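Side-chain contacts in putative anti-sigma factor antagonist TM1081 (Thermotoga maritima, PDB 3F43), which probably acts, when phosphorylated, as an anti-anti-sigma factor that counteracts an anti-sigma factor and so frees a sigma factor from inhibition: residues L38-K41 / W42-E46; Y112-I115 / S116-M119; E30-I33 / E34-H37. One frame throughout, in Å; residues are numbered along the deposited sequence. Where two conformers were deposited one is given.

In the fold
Along the chain contact 3 comes first, contact 1 follows it directly, and contact 2 lies near the C-terminus. Contacts 3 and 1 share helix 36-48: one builds the turn that leads into it, the other its middle. Their centres are about 12 Å apart, and they touch where Phe39 CG packs on Leu31 CD2 at 3.9 Å. Contact 2 starts the last helix, 115-123, with its centre about 23 Å from that of contact 1 and about 24 Å from that of contact 3. The two helices pack on opposite faces of strand 54-58, against Ile55 and Leu57 or against Phe56 and Val58, so the contacts bracket the sheet of this STAS domain.

Contact 1: residues L38-K41 / W42-E46; sequences LFKK and WVFDE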
ATOM      1  N   LEU A  38      10.242  -8.693   2.529  1.00 19.60           N
ATOM      2  CA  LEU A  38      11.458  -9.336   1.995  1.00 20.04           C
ATOM      3  C   LEU A  38      11.720  -8.944   0.543  1.00 21.02           C
ATOM      4  O   LEU A  38      12.859  -8.637   0.160  1.00 21.37           O
ATOM      5  CB  LEU A  38      11.313 -10.858   2.096  1.00 21.91           C
ATOM      6  CG  LEU A  38      12.542 -11.685   1.703  1.00 20.08           C
ATOM      7  CD1 LEU A  38      13.680 -11.464   2.692  1.00 22.59           C
ATOM      8  CD2 LEU A  38      12.198 -13.147   1.650  1.00 22.42           C
ATOM      9  N   PHE A  39      10.662  -8.961  -0.268  1.00 21.07           N
ATOM     10  CA  PHE A  39      10.761  -8.605  -1.675  1.00 20.61           C
ATOM     11  C   PHE A  39      11.111  -7.129  -1.857  1.00 20.40           C
ATOM     12  O   PHE A  39      11.985  -6.772  -2.652  1.00 22.76           O
ATOM     13  CB  PHE A  39       9.450  -9.010  -2.384  1.00 21.63           C
ATOM     14  CG  PHE A  39       9.466  -8.806  -3.892  1.00 21.24           C
ATOM     15  CD1 PHE A  39      10.079  -9.711  -4.722  1.00 26.69           C
ATOM     16  CD2 PHE A  39       8.871  -7.702  -4.437  1.00 27.90           C
ATOM     17  CE1 PHE A  39      10.056  -9.520  -6.110  1.00 27.69           C
ATOM     18  CE2 PHE A  39       8.858  -7.505  -5.829  1.00 27.33           C
ATOM     19  CZ  PHE A  39       9.463  -8.406  -6.630  1.00 25.19           C
ATOM     20  N   LYS A  40      10.413  -6.271  -1.129  1.00 22.40           N
ATOM     21  CA  LYS A  40      10.655  -4.824  -1.190  1.00 21.58           C
ATOM     22  C   LYS A  40      12.124  -4.500  -0.860  1.00 22.05           C
ATOM     23  O   LYS A  40      12.799  -3.785  -1.615  1.00 21.70           O
ATOM     24  CB  LYS A  40       9.725  -4.127  -0.194  1.00 25.47           C
ATOM     25  CG  LYS A  40       9.792  -2.595  -0.247  1.00 25.73           C
ATOM     26  CD  LYS A  40      10.824  -2.052   0.716  1.00 29.89           C
ATOM     27  CE  LYS A  40      10.619  -0.577   0.969  1.00 33.66           C
ATOM     28  NZ  LYS A  40      11.708  -0.115   1.864  1.00 34.69           N
ATOM     29  N   LYS A  41      12.607  -5.038   0.251  1.00 21.14           N
ATOM     30  CA  LYS A  41      13.983  -4.788   0.686  1.00 20.25           C
ATOM     31  C   LYS A  41      14.966  -5.251  -0.364  1.00 22.33           C
ATOM     32  O   LYS A  41      15.897  -4.553  -0.677  1.00 22.04           O
ATOM     33  CB  LYS A  41      14.256  -5.436   2.029  1.00 23.13           C
ATOM     34  CG  LYS A  41      15.620  -5.121   2.569  1.00 25.08           C
ATOM     35  CD  LYS A  41      15.765  -5.572   4.011  1.00 24.79           C
ATOM     36  CE  LYS A  41      17.236  -5.711   4.411  1.00 28.18           C
ATOM     37  NZ  LYS A  41      18.087  -4.544   3.994  1.00 35.18           N
ATOM     38  N   TRP A  42      14.683  -6.393  -0.964  1.00 20.23           N
ATOM     39  CA  TRP A  42      15.520  -6.944  -2.033  1.00 20.87           C
ATOM     40  C   TRP A  42      15.544  -6.045  -3.286  1.00 20.37           C
ATOM     41  O   TRP A  42      16.652  -5.710  -3.783  1.00 21.81           O
ATOM     42  CB  TRP A  42      15.081  -8.370  -2.354  1.00 22.22           C
ATOM     43  CG  TRP A  42      15.806  -9.022  -3.509  1.00 20.27           C
ATOM     44  CD1 TRP A  42      17.066  -9.555  -3.496  1.00 24.51           C
ATOM     45  CD2 TRP A  42      15.315  -9.174  -4.831  1.00 22.42           C
ATOM     46  NE1 TRP A  42      17.383 -10.052  -4.733  1.00 25.81           N
ATOM     47  CE2 TRP A  42      16.324  -9.855  -5.572  1.00 22.71           C
ATOM     48  CE3 TRP A  42      14.106  -8.869  -5.456  1.00 25.49           C
ATOM     49  CZ2 TRP A  42      16.169 -10.177  -6.913  1.00 24.81           C
ATOM     50  CZ3 TRP A  42      13.955  -9.194  -6.792  1.00 27.39           C
ATOM     51  CH2 TRP A  42      14.987  -9.860  -7.498  1.00 25.05           C
ATOM     52  N   VAL A  43      14.384  -5.543  -3.702  1.00 19.89           N
ATOM     53  CA  VAL A  43      14.342  -4.681  -4.889  1.00 20.44           C
ATOM     54  C   VAL A  43      15.118  -3.375  -4.611  1.00 20.13           C
ATOM     55  O   VAL A  43      15.901  -2.902  -5.442  1.00 21.72           O
ATOM     56  CB  VAL A  43      12.890  -4.386  -5.347  1.00 22.47           C
ATOM     57  CG1 VAL A  43      12.881  -3.265  -6.450  1.00 21.62           C
ATOM     58  CG2 VAL A  43      12.190  -5.704  -5.810  1.00 20.01           C
ATOM     59  N   PHE A  44      14.895  -2.795  -3.444  1.00 21.19           N
ATOM     60  CA  PHE A  44      15.646  -1.588  -3.046  1.00 21.19           C
ATOM     61  C   PHE A  44      17.131  -1.850  -2.895  1.00 21.57           C
ATOM     62  O   PHE A  44      17.975  -1.110  -3.401  1.00 23.89           O
ATOM     63  CB  PHE A  44      15.055  -0.925  -1.797  1.00 20.54           C
ATOM     64  CG  PHE A  44      13.845  -0.072  -2.094  1.00 21.01           C
ATOM     65  CD1 PHE A  44      12.621  -0.627  -2.328  1.00 25.16           C
ATOM     66  CD2 PHE A  44      13.955   1.309  -2.143  1.00 23.74           C
ATOM     67  CE1 PHE A  44      11.505   0.184  -2.622  1.00 24.61           C
ATOM     68  CE2 PHE A  44      12.841   2.093  -2.434  1.00 22.90           C
ATOM     69  CZ  PHE A  44      11.641   1.548  -2.658  1.00 23.04           C
ATOM     70  N   ASP A  45      17.498  -2.909  -2.184  1.00 19.56           N
ATOM     71  CA  ASP A  45      18.915  -3.154  -1.986  1.00 19.93           C
ATOM     72  C   ASP A  45      19.672  -3.507  -3.260  1.00 19.21           C
ATOM     73  O   ASP A  45      20.821  -3.042  -3.463  1.00 20.92           O
ATOM     74  CB  ASP A  45      19.153  -4.256  -0.969  1.00 21.62           C
ATOM     75  CG  ASP A  45      18.814  -3.874   0.449  1.00 23.82           C
ATOM     76  OD1 ASP A  45      18.660  -2.686   0.794  1.00 25.94           O
ATOM     77  OD2 ASP A  45      18.735  -4.810   1.260  1.00 26.11           O
ATOM     78  N   GLU A  46      19.083  -4.358  -4.097  1.00 21.22           N
ATOM     79  CA  GLU A  46      19.748  -4.845  -5.300  1.00 21.65           C
ATOM     80  C   GLU A  46      19.698  -3.914  -6.499  1.00 20.24           C
ATOM     81  O   GLU A  46      20.624  -3.904  -7.299  1.00 23.13           O
ATOM     82  CB  GLU A  46      19.145  -6.197  -5.723  1.00 24.55           C
ATOM     83  CG  GLU A  46      19.343  -7.266  -4.692  1.00 24.78           C
ATOM     84  CD  GLU A  46      20.808  -7.612  -4.461  1.00 33.74           C
ATOM     85  OE1 GLU A  46      21.580  -7.702  -5.443  1.00 32.45           O
ATOM     86  OE2 GLU A  46      21.201  -7.783  -3.295  1.00 36.71           O
TER
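Lys40 lays the end of its side chain over one face of the Phe44 ring, one helical turn further on. NZ stands 4.5 Å from the centroid of the Phe44 ring and only 14° off its normal, a cation-pi contact. CE of Lys40 adds an off-centre CH-pi contact, 4.2 Å from the centroid of that ring. A bend at chi2 (-91°) turns the chain toward Phe44. The edge of the same ring meets Lys40 O in plane, with CD1 of Phe44 at 3.2 Å. On the buried side, CG2 of Val43 sits over a face of the Phe39 ring, 4.0 Å from its centroid. Trp42 meets Phe39 differently: CZ3 of Trp42 comes to 4.0 Å from CE1 of Phe39, with the two ring planes 41° apart, an oblique pairing. The indole NE1 of Trp42 is hydrogen-bonded to His11 O, which belongs to the expression tag. On the solvent side, Lys41 reaches to Asp45 in an i to i+4 salt bridge. Its NZ gives a 2.8 Å hydrogen bond to the syn lone pair of Asp45 OD2. Under these side-chain pairs run the ordinary i to i+4 bonds of the helix, such as Phe44 N to Lys40 O. Phe39 and Val43 press on Leu25 of strand 22-25 and on Leu57 and Ile55 of strand 54-58, while Lys40 and Phe44 touch helix 67-83. This is an amphipathic helix seated on a sheet, the crossover of the beta-alpha-beta unit 22-25, 36-48, 54-58 in the SpoIIAA-like STAS fold.

Contact 2: residues Y112-I115 / S116-M119; sequences YDTI and SEAM
Glu117 folds its side chain back from the first turn of helix 115-123 onto the residues just before it. Its CB lies 3.5 Å from Thr114 O. CG, anti to the carbonyl carbon of its own residue (chi1 -68°), passes 3.2 Å from OG1 of Thr114. From there the chain runs out extended, so that OE1 faces two backbone N-H groups. It accepts a weak bond from Asp113 N at 3.1 Å and another weak one from Thr114 N at 3.3 Å. The other oxygen, OE2, lies 3.6 Å from Thr114 OG1. Thr114 is the N-cap and Glu117 the N3 residue, so the second of these bonds is the half of a capping box in which the N3 side chain accepts from the N-cap amide. Asp113 OD2 stands 4.5 Å from OE1 of Glu117, a like charge that probably raises the cost of keeping both carboxylates ionised. A water joins Thr114 OG1 to Ser116 OG on the outer side of the turn, and the helix proper begins with Ala118 N bonded to Thr114 O. Tyr112, at the end of strand 110-112, lies over this turn: CA of Ala118 is 3.9 Å from the centroid of its ring, a CH-pi contact over the face, and CB of Ala118 comes to 3.5 Å from CD2 of Tyr112. With an alanine at Tyr112 the ring is gone, and Ala118 would probably lose its CH-pi partner, leaving a gap between the strand end and the helix. The Tyr112 ring also touches Phe86 and Ala88 of strand 86-90; Ala118 itself packs on Val90 and Phe56.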
ATOM      1  N   TYR A 112       1.244  -3.425 -19.078  1.00 22.03           N
ATOM      2  CA  TYR A 112       1.321  -4.017 -20.391  1.00 22.54           C
ATOM      3  C   TYR A 112       0.986  -5.480 -20.304  1.00 22.64           C
ATOM      4  O   TYR A 112       1.280  -6.133 -19.319  1.00 24.81           O
ATOM      5  CB  TYR A 112       2.714  -3.859 -21.015  1.00 23.04           C
ATOM      6  CG  TYR A 112       3.150  -2.425 -21.185  1.00 27.28           C
ATOM      7  CD1 TYR A 112       2.656  -1.647 -22.222  1.00 30.70           C
ATOM      8  CD2 TYR A 112       4.048  -1.841 -20.301  1.00 25.11           C
ATOM      9  CE1 TYR A 112       3.043  -0.321 -22.361  1.00 30.67           C
ATOM     10  CE2 TYR A 112       4.433  -0.519 -20.428  1.00 27.32           C
ATOM     11  CZ  TYR A 112       3.934   0.230 -21.459  1.00 31.01           C
ATOM     12  OH  TYR A 112       4.319   1.538 -21.569  1.00 34.18           O
ATOM     13  N   ASP A 113       0.435  -6.009 -21.386  1.00 20.76           N
ATOM     14  CA  ASP A 113       0.060  -7.419 -21.451  1.00 23.94           C
ATOM     15  C   ASP A 113       1.292  -8.318 -21.550  1.00 24.74           C
ATOM     16  O   ASP A 113       1.258  -9.443 -21.051  1.00 24.76           O
ATOM     17  CB  ASP A 113      -0.837  -7.713 -22.642  1.00 25.21           C
ATOM     18  CG  ASP A 113      -2.254  -7.211 -22.471  1.00 30.62           C
ATOM     19  OD1 ASP A 113      -2.692  -6.924 -21.333  1.00 36.33           O
ATOM     20  OD2 ASP A 113      -2.939  -7.140 -23.516  1.00 38.34           O
ATOM     21  N   THR A 114       2.361  -7.815 -22.169  1.00 21.12           N
ATOM     22  CA  THR A 114       3.549  -8.619 -22.478  1.00 21.76           C
ATOM     23  C   THR A 114       4.848  -7.832 -22.340  1.00 21.21           C
ATOM     24  O   THR A 114       4.854  -6.600 -22.392  1.00 20.85           O
ATOM     25  CB  THR A 114       3.523  -9.211 -23.909  1.00 21.65           C
ATOM     26  OG1 THR A 114       3.779  -8.178 -24.886  1.00 23.18           O
ATOM     27  CG2 THR A 114       2.168  -9.899 -24.206  1.00 21.49           C
ATOM     28  N   ILE A 115       5.932  -8.564 -22.127  1.00 21.95           N
ATOM     29  CA  ILE A 115       7.240  -7.992 -21.957  1.00 21.38           C
ATOM     30  C   ILE A 115       7.691  -7.238 -23.236  1.00 23.81           C
ATOM     31  O   ILE A 115       8.258  -6.152 -23.122  1.00 24.01           O
ATOM     32  CB  ILE A 115       8.295  -9.082 -21.524  1.00 21.11           C
ATOM     33  CG1 ILE A 115       7.954  -9.601 -20.126  1.00 20.01           C
ATOM     34  CG2 ILE A 115       9.722  -8.511 -21.588  1.00 22.13           C
ATOM     35  CD1 ILE A 115       8.855 -10.798 -19.643  1.00 20.98           C
ATOM     36  N   SER A 116       7.378  -7.742 -24.424  1.00 25.12           N
ATOM     37  CA  SER A 116       7.833  -7.053 -25.649  1.00 26.39           C
ATOM     38  C   SER A 116       7.155  -5.704 -25.773  1.00 25.37           C
ATOM     39  O   SER A 116       7.779  -4.722 -26.160  1.00 27.00           O
ATOM     40  CB  SER A 116       7.663  -7.932 -26.900  1.00 27.24           C
ATOM     41  OG  SER A 116       6.332  -8.400 -27.020  1.00 35.09           O
ATOM     42  N   GLU A 117       5.888  -5.626 -25.394  1.00 24.60           N
ATOM     43  CA  GLU A 117       5.190  -4.341 -25.392  1.00 27.61           C
ATOM     44  C   GLU A 117       5.850  -3.337 -24.454  1.00 28.11           C
ATOM     45  O   GLU A 117       6.036  -2.177 -24.812  1.00 27.16           O
ATOM     46  CB  GLU A 117       3.727  -4.525 -25.007  1.00 29.38           C
ATOM     47  CG  GLU A 117       2.915  -5.278 -26.066  1.00 36.04           C
ATOM     48  CD  GLU A 117       1.579  -5.820 -25.529  1.00 37.05           C
ATOM     49  OE1 GLU A 117       1.237  -5.574 -24.351  1.00 44.18           O
ATOM     50  OE2 GLU A 117       0.878  -6.504 -26.300  1.00 54.95           O
ATOM     51  N   ALA A 118       6.203  -3.781 -23.252  1.00 24.64           N
ATOM     52  CA  ALA A 118       6.874  -2.910 -22.270  1.00 25.81           C
ATOM     53  C   ALA A 118       8.234  -2.436 -22.788  1.00 25.00           C
ATOM     54  O   ALA A 118       8.617  -1.268 -22.613  1.00 25.17           O
ATOM     55  CB  ALA A 118       7.030  -3.629 -20.891  1.00 23.70           C
HETATM   56  N   MSE A 119       8.971  -3.347 -23.405  0.60 23.30           N
HETATM   57  CA  MSE A 119      10.306  -3.026 -23.920  0.60 26.17           C
HETATM   58  C   MSE A 119      10.192  -1.951 -24.997  0.60 29.17           C
HETATM   59  O   MSE A 119      10.978  -0.998 -25.032  0.60 29.89           O
HETATM   60  CB  MSE A 119      11.011  -4.254 -24.505  0.60 26.35           C
HETATM   61  CG  MSE A 119      11.575  -5.237 -23.490  0.60 30.38           C
HETATM   62 SE   MSE A 119      13.047  -4.609 -22.322  0.45 35.23          SE
HETATM   63  CE  MSE A 119      13.453  -2.859 -23.119  0.60 12.50           C
TER
HETATM   64  O   HOH W   1       4.339  -9.912 -27.495  1.00 36.07           O

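Contact 3: residues E30-I33 / E34-H37; sequences ELNI and ENAH
Asn35 turns its amide back onto the backbone of Glu30 and Asn32 and bonds with both ends. ND2 donates to Glu30 O at 2.7 Å, lying in that carbonyl's plane, although the oxygen is somewhat tilted from the amide plane of Asn35. OD1 of Asn35 accepts from Asn32 N at 2.9 Å, an almost straight bond of 169°. The amide gets there because CG sits between the backbone N and the carbonyl carbon (chi1 69°), the crowded position. Gripped at oxygen and nitrogen alike, it is fixed in rotation and holds the 30-32 backbone against the turn. Asn32 has the same kind of first torsion (62°), which brings its OD1 over Glu34 N at 3.0 Å. That bond closes an Asx turn, but the N-H approaches from above the carbonyl plane and not along a lone pair. The side chains of Asn32 and Glu34 then run side by side, and a water takes a bond from Asn32 ND2 at 3.0 Å and gives one to Glu34 OE1 at 2.6 Å. Asn32 O receives weak bonds from Asn35 N and Ala36 N, while a second water links Ile33 O with His37 N. Ile33 also packs on Ile108 of the second subunit, at the dimer contact. The loop leads from strand 22-25 into helix 36-48 and rests on the start of helix 67-83 and the residue before it: Ile33 N is bonded to Asp66 OD2, Leu31 O to Ser69 OG, and Ala36 packs on Phe68 and Val72, beside Ser67, probably the phosphorylation site as in relatives but unmodified here.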
ATOM      1  N   GLU A  30       3.521 -16.295  -5.114  1.00 40.28           N
ATOM      2  CA  GLU A  30       2.671 -15.280  -4.587  1.00 39.78           C
ATOM      3  C   GLU A  30       3.464 -14.141  -3.930  1.00 36.28           C
ATOM      4  O   GLU A  30       4.436 -14.386  -3.239  1.00 41.11           O
ATOM      5  CB  GLU A  30       1.751 -15.951  -3.548  1.00 41.67           C
ATOM      6  CG  GLU A  30       0.593 -15.127  -3.141  1.00 49.39           C
ATOM      7  CD  GLU A  30       0.009 -14.446  -4.315  1.00 55.84           C
ATOM      8  OE1 GLU A  30      -0.645 -15.146  -5.127  1.00 61.95           O
ATOM      9  OE2 GLU A  30       0.270 -13.227  -4.443  1.00 44.28           O
ATOM     10  N   LEU A  31       3.059 -12.902  -4.212  0.50 33.81           N
ATOM     11  CA  LEU A  31       3.565 -11.723  -3.508  0.50 31.97           C
ATOM     12  C   LEU A  31       2.446 -11.225  -2.628  0.50 31.66           C
ATOM     13  O   LEU A  31       1.382 -10.818  -3.133  0.50 34.06           O
ATOM     14  CB  LEU A  31       3.938 -10.617  -4.485  0.50 32.22           C
ATOM     15  CG  LEU A  31       5.179 -10.866  -5.310  0.50 30.87           C
ATOM     16  CD1 LEU A  31       5.390  -9.641  -6.189  0.50 30.47           C
ATOM     17  CD2 LEU A  31       6.359 -11.162  -4.382  0.50 26.26           C
ATOM     18  N   ASN A  32       2.664 -11.294  -1.321  1.00 26.61           N
ATOM     19  CA  ASN A  32       1.600 -11.034  -0.325  1.00 26.61           C
ATOM     20  C   ASN A  32       2.236 -10.697   1.015  1.00 24.31           C
ATOM     21  O   ASN A  32       3.455 -10.547   1.066  1.00 22.21           O
ATOM     22  CB  ASN A  32       0.636 -12.221  -0.238  1.00 26.97           C
ATOM     23  CG  ASN A  32       1.330 -13.525   0.221  1.00 31.79           C
ATOM     24  OD1 ASN A  32       2.360 -13.497   0.913  1.00 30.38           O
ATOM     25  ND2 ASN A  32       0.755 -14.682  -0.154  1.00 37.35           N
ATOM     26  N   ILE A  33       1.438 -10.569   2.063  1.00 20.36           N
ATOM     27  CA  ILE A  33       1.887 -10.196   3.401  1.00 21.14           C
ATOM     28  C   ILE A  33       3.087 -11.020   3.887  1.00 21.66           C
ATOM     29  O   ILE A  33       3.965 -10.485   4.552  1.00 21.23           O
ATOM     30  CB  ILE A  33       0.721 -10.239   4.431  1.00 18.73           C
ATOM     31  CG1 ILE A  33       1.148  -9.727   5.800  1.00 21.61           C
ATOM     32  CG2 ILE A  33       0.052 -11.642   4.517  1.00 21.25           C
ATOM     33  CD1 ILE A  33      -0.011  -9.469   6.749  1.00 21.12           C
ATOM     34  N   GLU A  34       3.140 -12.300   3.562  1.00 22.50           N
ATOM     35  CA  GLU A  34       4.235 -13.127   4.059  1.00 21.92           C
ATOM     36  C   GLU A  34       5.621 -12.770   3.500  1.00 23.05           C
ATOM     37  O   GLU A  34       6.633 -12.856   4.275  1.00 21.60           O
ATOM     38  CB  GLU A  34       3.941 -14.608   3.819  1.00 20.47           C
ATOM     39  CG  GLU A  34       2.860 -15.158   4.735  1.00 26.92           C
ATOM     40  CD  GLU A  34       2.618 -16.667   4.608  1.00 30.03           C
ATOM     41  OE1 GLU A  34       2.552 -17.176   3.464  1.00 44.55           O
ATOM     42  OE2 GLU A  34       2.455 -17.324   5.665  1.00 48.08           O
ATOM     43  N   ASN A  35       5.676 -12.382   2.226  1.00 19.26           N
ATOM     44  CA  ASN A  35       6.939 -12.051   1.539  1.00 20.22           C
ATOM     45  C   ASN A  35       7.132 -10.610   1.097  1.00 18.88           C
ATOM     46  O   ASN A  35       8.160 -10.250   0.505  1.00 21.41           O
ATOM     47  CB  ASN A  35       7.269 -13.058   0.432  1.00 21.14           C
ATOM     48  CG  ASN A  35       6.350 -12.966  -0.722  1.00 27.21           C
ATOM     49  OD1 ASN A  35       5.384 -12.195  -0.691  1.00 29.33           O
ATOM     50  ND2 ASN A  35       6.639 -13.752  -1.778  1.00 29.91           N
ATOM     51  N   ALA A  36       6.137  -9.750   1.355  1.00 20.28           N
ATOM     52  CA  ALA A  36       6.174  -8.409   0.811  1.00 20.41           C
ATOM     53  C   ALA A  36       7.387  -7.608   1.254  1.00 19.51           C
ATOM     54  O   ALA A  36       8.061  -7.036   0.432  1.00 23.18           O
ATOM     55  CB  ALA A  36       4.873  -7.640   1.115  1.00 22.05           C
ATOM     56  N   HIS A  37       7.664  -7.563   2.563  1.00 19.95           N
ATOM     57  CA  HIS A  37       8.823  -6.798   3.064  1.00 20.73           C
ATOM     58  C   HIS A  37      10.123  -7.372   2.543  1.00 21.18           C
ATOM     59  O   HIS A  37      11.009  -6.634   2.115  1.00 21.93           O
ATOM     60  CB  HIS A  37       8.872  -6.763   4.584  1.00 18.39           C
ATOM     61  CG  HIS A  37      10.065  -6.050   5.120  1.00 23.51           C
ATOM     62  ND1 HIS A  37      10.332  -4.722   4.814  1.00 24.53           N
ATOM     63  CD2 HIS A  37      11.083  -6.475   5.902  1.00 22.20           C
ATOM     64  CE1 HIS A  37      11.466  -4.376   5.398  1.00 23.51           C
ATOM     65  NE2 HIS A  37      11.950  -5.423   6.051  1.00 23.34           N
TER
HETATM   66  O   HOH W   2       1.813 -17.278   0.982  1.00 51.57           O
HETATM   67  O   HOH W   3       6.010  -8.651   4.704  1.00 19.58           O